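Local coordinates for protein endo-beta-mannanase (Opitutaceae bacterium TAV5, PDB 7BOB) that hydrolyses beta-1,4-mannosidic linkages as a homotrimeric exo-acting glycoside hydrolase of family 5, active in the hindgut of a wood-feeding termite, at residues 239-249 with 260-271. Numbering follows the deposited sequence.
Sequences MHGYPVPNWHP and TRSLLPFYVKCA
Met-239 lies across the base of Tyr-267 where strand 237-241 packs on helix 258-272, the beta-alpha half of a beta-alpha-beta unit in the (beta/alpha)8 barrel of this family 5 enzyme; strand 277-282 completes the unit. The axes of strand 239-241 and helix 260-271 run nearly antiparallel (171°), 8.6 Å apart at their closest. The Met-239 chain leaves with CG opposite the backbone N (chi1 -170°), then bends twice and folds over the helix: Met-239 SD sits 3.6 Å from Tyr-267 CB and meets that ring obliquely in a Met-aromatic contact, CG faces Leu-264 CD1 and Val-268 CG2, and CE reaches Ala-271 CB. His-240 turns its CB away from the helix, and its ring is hydrogen-bonded to Glu-156 and Gln-280. At Gly-241 the bare backbone lets the helix come close: Leu-264 CD1 presses on Gly-241 CA at 3.4 Å, tighter than usual for two carbons, while Leu-264 CD2 covers the glycine carbonyl. Beyond the strand, Pro-243 CB touches Thr-260 CG2, and one water joins Pro-243 O to Thr-260 OG1, which is also hydrogen-bonded to Gly-254 N. Val-244 and Pro-245 pack against Tyr-495 and Met-519 of a neighbouring subunit, bringing this loop to the trimer interface. The chain then returns to the helix at His-248, whose buried imidazole is held through both nitrogens. His-248 NE2 donates to Tyr-242 O at 2.7 Å, tying the ring back to the residue just after the strand. Leu-263 CD1 covers one face of the His-248 ring in a CH-pi contact, 3.7 Å from its centroid and almost on the ring normal. The His-248 and Tyr-267 rings meet rim to rim, their planes only 15° apart, and a nearly straight hydrogen bond of 2.8 Å joins His-248 ND1 to Tyr-267 OH.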
loop_
_atom_site.group_PDB
_atom_site.type_symbol
_atom_site.label_atom_id
_atom_site.label_comp_id
_atom_site.label_asym_id
_atom_site.label_seq_id
_atom_site.Cartn_x
_atom_site.Cartn_y
_atom_site.Cartn_z
ATOM N N MET A 239 -1.778 -20.620 -21.941
ATOM C CA MET A 239 -2.654 -20.350 -20.809
ATOM C C MET A 239 -2.519 -21.498 -19.821
ATOM O O MET A 239 -2.373 -22.662 -20.219
ATOM C CB MET A 239 -4.114 -20.185 -21.250
ATOM C CG MET A 239 -5.054 -19.674 -20.154
ATOM S SD MET A 239 -4.322 -18.246 -19.295
ATOM C CE MET A 239 -4.183 -17.051 -20.636
ATOM N N HIS A 240 -2.477 -21.150 -18.544
ATOM C CA HIS A 240 -2.450 -22.075 -17.419
ATOM C C HIS A 240 -3.640 -21.759 -16.532
ATOM O O HIS A 240 -3.961 -20.588 -16.322
ATOM C CB HIS A 240 -1.191 -21.914 -16.551
ATOM C CG HIS A 240 0.099 -22.168 -17.263
ATOM N ND1 HIS A 240 1.320 -22.080 -16.624
ATOM C CD2 HIS A 240 0.366 -22.514 -18.543
ATOM C CE1 HIS A 240 2.286 -22.354 -17.483
ATOM N NE2 HIS A 240 1.736 -22.622 -18.655
ATOM N N GLY A 241 -4.256 -22.775 -15.957
ATOM C CA GLY A 241 -5.357 -22.429 -15.089
ATOM C C GLY A 241 -5.769 -23.543 -14.168
ATOM O O GLY A 241 -5.739 -24.726 -14.538
ATOM N N TYR A 242 -6.138 -23.155 -12.959
ATOM C CA TYR A 242 -6.513 -24.059 -11.889
ATOM C C TYR A 242 -7.734 -23.501 -11.177
ATOM O O TYR A 242 -7.998 -22.296 -11.242
ATOM C CB TYR A 242 -5.355 -24.219 -10.906
ATOM C CG TYR A 242 -4.091 -24.683 -11.560
ATOM C CD1 TYR A 242 -3.201 -23.777 -12.144
ATOM C CD2 TYR A 242 -3.782 -26.041 -11.595
ATOM C CE1 TYR A 242 -1.995 -24.246 -12.759
ATOM C CE2 TYR A 242 -2.610 -26.497 -12.186
ATOM C CZ TYR A 242 -1.718 -25.603 -12.763
ATOM O OH TYR A 242 -0.555 -26.099 -13.344
ATOM N N PRO A 243 -8.488 -24.349 -10.474
ATOM C CA PRO A 243 -9.732 -23.896 -9.814
ATOM C C PRO A 243 -9.582 -23.272 -8.427
ATOM O O PRO A 243 -10.594 -22.849 -7.861
ATOM C CB PRO A 243 -10.544 -25.198 -9.722
ATOM C CG PRO A 243 -9.493 -26.302 -9.633
ATOM C CD PRO A 243 -8.334 -25.819 -10.464
ATOM N N VAL A 244 -8.376 -23.175 -7.872
ATOM C CA VAL A 244 -8.150 -22.659 -6.514
ATOM C C VAL A 244 -8.797 -21.284 -6.397
ATOM O O VAL A 244 -8.482 -20.374 -7.181
ATOM C CB VAL A 244 -6.644 -22.606 -6.177
ATOM C CG1 VAL A 244 -6.412 -22.215 -4.721
ATOM C CG2 VAL A 244 -5.983 -23.948 -6.459
ATOM N N PRO A 245 -9.749 -21.097 -5.488
ATOM C CA PRO A 245 -10.481 -19.819 -5.471
ATOM C C PRO A 245 -9.591 -18.587 -5.339
ATOM O O PRO A 245 -9.803 -17.613 -6.070
ATOM C CB PRO A 245 -11.431 -19.991 -4.279
ATOM C CG PRO A 245 -11.709 -21.444 -4.259
ATOM C CD PRO A 245 -10.383 -22.106 -4.621
ATOM N N ASN A 246 -8.581 -18.576 -4.478
ATOM C CA ASN A 246 -7.886 -17.294 -4.328
ATOM C C ASN A 246 -6.739 -17.100 -5.327
ATOM O O ASN A 246 -5.985 -16.133 -5.192
ATOM C CB ASN A 246 -7.407 -17.081 -2.880
ATOM C CG ASN A 246 -6.434 -18.129 -2.426
ATOM O OD1 ASN A 246 -6.031 -18.978 -3.205
ATOM N ND2 ASN A 246 -6.052 -18.084 -1.156
ATOM N N TRP A 247 -6.621 -17.947 -6.353
ATOM C CA TRP A 247 -5.693 -17.675 -7.445
ATOM C C TRP A 247 -6.294 -16.783 -8.528
ATOM O O TRP A 247 -5.673 -16.605 -9.578
ATOM C CB TRP A 247 -5.190 -18.984 -8.081
ATOM C CG TRP A 247 -4.348 -19.806 -7.134
ATOM C CD1 TRP A 247 -4.150 -19.567 -5.801
ATOM C CD2 TRP A 247 -3.619 -20.995 -7.434
ATOM N NE1 TRP A 247 -3.344 -20.534 -5.257
ATOM C CE2 TRP A 247 -3.001 -21.422 -6.236
ATOM C CE3 TRP A 247 -3.446 -21.758 -8.591
ATOM C CZ2 TRP A 247 -2.209 -22.563 -6.168
ATOM C CZ3 TRP A 247 -2.640 -22.886 -8.527
ATOM C CH2 TRP A 247 -2.041 -23.283 -7.325
ATOM N N HIS A 248 -7.477 -16.222 -8.305
ATOM C CA HIS A 248 -8.170 -15.441 -9.322
ATOM C C HIS A 248 -8.752 -14.186 -8.688
ATOM O O HIS A 248 -9.041 -14.175 -7.486
ATOM C CB HIS A 248 -9.291 -16.267 -9.970
ATOM C CG HIS A 248 -8.808 -17.570 -10.515
ATOM N ND1 HIS A 248 -8.352 -17.709 -11.809
ATOM C CD2 HIS A 248 -8.643 -18.775 -9.924
ATOM C CE1 HIS A 248 -7.948 -18.951 -12.001
ATOM N NE2 HIS A 248 -8.113 -19.619 -10.874
ATOM N N PRO A 249 -8.957 -13.121 -9.472
ATOM C CA PRO A 249 -9.452 -11.869 -8.891
ATOM C C PRO A 249 -10.935 -11.895 -8.534
ATOM O O PRO A 249 -11.400 -10.958 -7.873
ATOM C CB PRO A 249 -9.164 -10.842 -9.989
ATOM C CG PRO A 249 -9.296 -11.631 -11.245
ATOM C CD PRO A 249 -8.699 -12.987 -10.918
ATOM N N THR A 260 -16.266 -20.775 -11.086
ATOM C CA THR A 260 -14.940 -21.376 -11.159
ATOM C C THR A 260 -14.724 -22.069 -12.505
ATOM O O THR A 260 -13.693 -21.862 -13.161
ATOM C CB THR A 260 -14.739 -22.381 -10.022
ATOM O OG1 THR A 260 -14.897 -21.738 -8.753
ATOM C CG2 THR A 260 -13.342 -23.021 -10.098
ATOM N N ARG A 261 -15.707 -22.874 -12.944
ATOM C CA ARG A 261 -15.586 -23.575 -14.229
ATOM C C ARG A 261 -15.494 -22.616 -15.404
ATOM O O ARG A 261 -14.925 -22.976 -16.433
ATOM C CB ARG A 261 -16.769 -24.520 -14.476
ATOM C CG ARG A 261 -16.869 -25.669 -13.490
ATOM C CD ARG A 261 -18.234 -26.326 -13.577
ATOM N NE ARG A 261 -18.318 -27.528 -12.752
ATOM C CZ ARG A 261 -19.193 -28.514 -12.944
ATOM N NH1 ARG A 261 -20.080 -28.441 -13.938
ATOM N NH2 ARG A 261 -19.186 -29.566 -12.131
ATOM N N SER A 262 -16.017 -21.402 -15.285
ATOM C CA SER A 262 -15.900 -20.524 -16.439
ATOM C C SER A 262 -14.544 -19.812 -16.530
ATOM O O SER A 262 -14.280 -19.149 -17.539
ATOM C CB SER A 262 -17.021 -19.491 -16.411
ATOM O OG SER A 262 -16.792 -18.542 -15.368
ATOM N N LEU A 263 -13.681 -19.925 -15.520
ATOM C CA LEU A 263 -12.466 -19.107 -15.497
ATOM C C LEU A 263 -11.507 -19.489 -16.621
ATOM O O LEU A 263 -11.108 -18.648 -17.439
ATOM C CB LEU A 263 -11.771 -19.250 -14.145
ATOM C CG LEU A 263 -12.521 -18.656 -12.962
ATOM C CD1 LEU A 263 -11.936 -19.237 -11.667
ATOM C CD2 LEU A 263 -12.396 -17.137 -13.002
ATOM N N LEU A 264 -11.111 -20.756 -16.670
ATOM C CA LEU A 264 -10.122 -21.164 -17.669
ATOM C C LEU A 264 -10.625 -20.939 -19.099
ATOM O O LEU A 264 -9.897 -20.312 -19.892
ATOM C CB LEU A 264 -9.708 -22.609 -17.374
ATOM C CG LEU A 264 -8.447 -23.200 -18.000
ATOM C CD1 LEU A 264 -7.293 -22.245 -17.852
ATOM C CD2 LEU A 264 -8.119 -24.558 -17.357
ATOM N N PRO A 265 -11.856 -21.315 -19.474
ATOM C CA PRO A 265 -12.324 -20.962 -20.831
ATOM C C PRO A 265 -12.317 -19.473 -21.096
ATOM O O PRO A 265 -12.024 -19.049 -22.222
ATOM C CB PRO A 265 -13.755 -21.526 -20.879
ATOM C CG PRO A 265 -13.761 -22.608 -19.853
ATOM C CD PRO A 265 -12.855 -22.127 -18.753
ATOM N N PHE A 266 -12.637 -18.661 -20.088
ATOM C CA PHE A 266 -12.577 -17.215 -20.265
ATOM C C PHE A 266 -11.154 -16.753 -20.554
ATOM O O PHE A 266 -10.929 -15.941 -21.463
ATOM C CB PHE A 266 -13.133 -16.512 -19.033
ATOM C CG PHE A 266 -12.777 -15.063 -18.969
ATOM C CD1 PHE A 266 -13.531 -14.113 -19.665
ATOM C CD2 PHE A 266 -11.674 -14.638 -18.230
ATOM C CE1 PHE A 266 -13.188 -12.762 -19.613
ATOM C CE2 PHE A 266 -11.334 -13.277 -18.164
ATOM C CZ PHE A 266 -12.095 -12.344 -18.858
ATOM N N TYR A 267 -10.178 -17.244 -19.777
ATOM C CA TYR A 267 -8.775 -16.892 -20.031
ATOM C C TYR A 267 -8.341 -17.325 -21.427
ATOM O O TYR A 267 -7.629 -16.586 -22.124
ATOM C CB TYR A 267 -7.855 -17.542 -18.996
ATOM C CG TYR A 267 -8.054 -17.034 -17.584
ATOM C CD1 TYR A 267 -8.186 -15.681 -17.328
ATOM C CD2 TYR A 267 -8.088 -17.914 -16.509
ATOM C CE1 TYR A 267 -8.365 -15.222 -16.039
ATOM C CE2 TYR A 267 -8.253 -17.456 -15.213
ATOM C CZ TYR A 267 -8.392 -16.122 -14.993
ATOM O OH TYR A 267 -8.582 -15.683 -13.717
ATOM N N VAL A 268 -8.742 -18.536 -21.839
ATOM C CA VAL A 268 -8.398 -19.024 -23.173
ATOM C C VAL A 268 -9.016 -18.127 -24.236
ATOM O O VAL A 268 -8.354 -17.752 -25.212
ATOM C CB VAL A 268 -8.834 -20.496 -23.332
ATOM C CG1 VAL A 268 -8.651 -20.992 -24.790
ATOM C CG2 VAL A 268 -8.057 -21.376 -22.362
ATOM N N LYS A 269 -10.278 -17.727 -24.038
ATOM C CA LYS A 269 -10.945 -16.823 -24.973
ATOM C C LYS A 269 -10.170 -15.518 -25.138
ATOM O O LYS A 269 -9.995 -15.024 -26.257
ATOM C CB LYS A 269 -12.364 -16.508 -24.483
ATOM C CG LYS A 269 -13.366 -17.635 -24.602
ATOM C CD LYS A 269 -14.806 -17.157 -24.293
ATOM C CE LYS A 269 -15.730 -18.360 -24.120
ATOM N NZ LYS A 269 -17.128 -17.984 -23.735
ATOM N N CYS A 270 -9.747 -14.906 -24.027
ATOM C CA CYS A 270 -8.937 -13.696 -24.140
ATOM C C CYS A 270 -7.659 -13.943 -24.921
ATOM O O CYS A 270 -7.337 -13.202 -25.856
ATOM C CB CYS A 270 -8.621 -13.127 -22.760
ATOM S SG CYS A 270 -10.118 -12.726 -21.823
ATOM N N ALA A 271 -6.890 -14.937 -24.505
ATOM C CA ALA A 271 -5.654 -15.244 -25.218
ATOM C C ALA A 271 -5.925 -15.482 -26.701
ATOM O O ALA A 271 -5.292 -14.865 -27.566
ATOM C CB ALA A 271 -4.965 -16.455 -24.585
HETATM O O HOH W 1 -12.293 -20.653 -8.405
#